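Local coordinates for uncharacterized protein (Bacteroides uniformis ATCC 8492, PDB 4Q68), which is probably an N-acetylmuramoyl-L-alanine amidase of the NlpC/P60 type, cleaving the bond between sugar and peptide in cell-wall fragments, at residues Ile171-Ile176 and Ile193-Asp198. Numbering follows the deposited sequence. Where two conformers were deposited one is given.
Sequences IKDGDI and IAFYAD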
# COMPACT_ATOMS: atom_id res chain seq x y z
N ILE A 171 -0.28 -10.10 13.91
CA ILE A 171 -0.83 -9.76 12.60
C ILE A 171 -2.30 -10.17 12.66
O ILE A 171 -2.60 -11.33 12.96
CB ILE A 171 -0.12 -10.49 11.45
CG1 ILE A 171 1.36 -10.15 11.44
CG2 ILE A 171 -0.81 -10.15 10.12
CD1 ILE A 171 2.20 -10.98 10.50
N LYS A 172 -3.19 -9.22 12.40
CA LYS A 172 -4.62 -9.42 12.58
C LYS A 172 -5.40 -9.26 11.27
O LYS A 172 -4.99 -8.54 10.35
CB LYS A 172 -5.12 -8.40 13.60
CG LYS A 172 -4.42 -8.57 14.94
CD LYS A 172 -4.91 -7.66 16.04
CE LYS A 172 -4.07 -7.85 17.30
NZ LYS A 172 -3.85 -9.30 17.58
N ASP A 173 -6.55 -9.93 11.21
CA ASP A 173 -7.49 -9.72 10.12
C ASP A 173 -7.66 -8.22 9.87
O ASP A 173 -7.85 -7.43 10.80
CB ASP A 173 -8.87 -10.28 10.48
CG ASP A 173 -9.02 -11.76 10.21
OD1 ASP A 173 -8.30 -12.29 9.35
OD2 ASP A 173 -9.88 -12.39 10.88
N GLY A 174 -7.59 -7.84 8.60
CA GLY A 174 -7.78 -6.44 8.21
C GLY A 174 -6.53 -5.60 8.19
O GLY A 174 -6.57 -4.48 7.70
N ASP A 175 -5.42 -6.11 8.73
CA ASP A 175 -4.19 -5.37 8.65
C ASP A 175 -3.78 -5.17 7.19
O ASP A 175 -4.05 -5.99 6.31
CB ASP A 175 -3.05 -6.08 9.38
CG ASP A 175 -3.14 -5.97 10.91
OD1 ASP A 175 -3.97 -5.18 11.42
OD2 ASP A 175 -2.33 -6.65 11.59
N ILE A 176 -3.11 -4.05 6.96
CA ILE A 176 -2.57 -3.73 5.66
C ILE A 176 -1.15 -4.29 5.58
O ILE A 176 -0.31 -4.04 6.45
CB ILE A 176 -2.59 -2.21 5.44
CG1 ILE A 176 -4.03 -1.70 5.41
CG2 ILE A 176 -1.84 -1.84 4.17
CD1 ILE A 176 -4.16 -0.22 5.60
N ILE A 193 -4.51 -7.05 2.01
CA ILE A 193 -5.19 -7.04 3.30
C ILE A 193 -5.10 -8.45 3.91
O ILE A 193 -5.39 -9.44 3.24
CB ILE A 193 -6.68 -6.64 3.11
CG1 ILE A 193 -6.80 -5.28 2.41
CG2 ILE A 193 -7.41 -6.64 4.43
CD1 ILE A 193 -6.20 -4.13 3.19
N ALA A 194 -4.68 -8.53 5.17
CA ALA A 194 -4.56 -9.80 5.86
C ALA A 194 -5.91 -10.47 6.11
O ALA A 194 -6.84 -9.82 6.56
CB ALA A 194 -3.86 -9.58 7.19
N PHE A 195 -5.96 -11.77 5.86
CA PHE A 195 -7.17 -12.56 6.05
C PHE A 195 -6.78 -13.95 6.54
O PHE A 195 -6.16 -14.72 5.81
CB PHE A 195 -7.91 -12.65 4.71
CG PHE A 195 -9.09 -13.61 4.68
CD1 PHE A 195 -9.92 -13.78 5.78
CD2 PHE A 195 -9.40 -14.29 3.52
CE1 PHE A 195 -11.00 -14.66 5.72
CE2 PHE A 195 -10.50 -15.15 3.47
CZ PHE A 195 -11.29 -15.33 4.56
N TYR A 196 -7.19 -14.27 7.76
CA TYR A 196 -7.02 -15.62 8.30
C TYR A 196 -8.21 -16.47 7.87
O TYR A 196 -9.36 -16.17 8.22
CB TYR A 196 -6.90 -15.61 9.81
CG TYR A 196 -5.58 -15.11 10.32
CD1 TYR A 196 -4.51 -15.97 10.49
CD2 TYR A 196 -5.39 -13.77 10.61
CE1 TYR A 196 -3.30 -15.52 10.98
CE2 TYR A 196 -4.17 -13.30 11.08
CZ TYR A 196 -3.13 -14.18 11.28
OH TYR A 196 -1.92 -13.75 11.75
N ALA A 197 -7.93 -17.54 7.15
CA ALA A 197 -8.94 -18.48 6.69
C ALA A 197 -8.52 -19.84 7.20
O ALA A 197 -7.47 -20.35 6.80
CB ALA A 197 -9.05 -18.47 5.17
N ASP A 198 -9.30 -20.40 8.13
CA ASP A 198 -8.97 -21.67 8.74
C ASP A 198 -7.54 -21.66 9.24
O ASP A 198 -6.77 -22.60 8.98
CB ASP A 198 -9.18 -22.78 7.71
CG ASP A 198 -9.00 -24.17 8.30
OD1 ASP A 198 -9.31 -24.38 9.49
OD2 ASP A 198 -8.55 -25.06 7.55
O HOH W 1 -10.89 -14.52 9.54
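Tyr196 reaches from the end of strand 188-197 along the loop that leads into strand 176-181. Its chi1 (-74°) carries the ring beside the backbone N toward the loop, and chi2 (-88°) turns the CD2-CE2 edge to it. CB starts 3.6 Å from Asp173 OD1; CD2 passes the same oxygen in the ring plane, CE2 comes to 3.1 Å from Ile171 O, and OH donates to that oxygen at 2.8 Å from above the carbonyl plane. The hydroxyl also makes a weak contact of hydrogen-bond type with Leu168 O, which would have to share the same proton. Tyr196 N gives an almost straight bond (176°) to Asp173 OD1, met nearly along its C-O axis. Asp173 OD2 takes a water that also donates to Tyr196 O, so Asp173 grips both polar backbone atoms of Tyr196, one through water.

The pairing continues through a type II turn, Lys172 to Asp175, with Gly174 in the third position, where its positive phi suits glycine, as is common in such turns. Gly174 N donates to Ala194 O and Ala194 N to Asp175 O, while Ala194 CB points at the turn, 3.5 Å from Lys172 O. Asp175 N donates to Lys172 O, closing the turn, and Lys172 N donates back to Asp175 OD2 (2.8 Å) from above the carboxylate plane; Asp175 OD1 forms a salt bridge with Arg237.

Ile176 and Ile193, a non-hydrogen-bonded antiparallel pair, lie side by side and pack on Met7 of helix 2-12 and Val45 of helix 41-53. Strand 176-181 lies between strands 188-197 and 230-238, whereas strand 200-207 touches Tyr196 through Leu201.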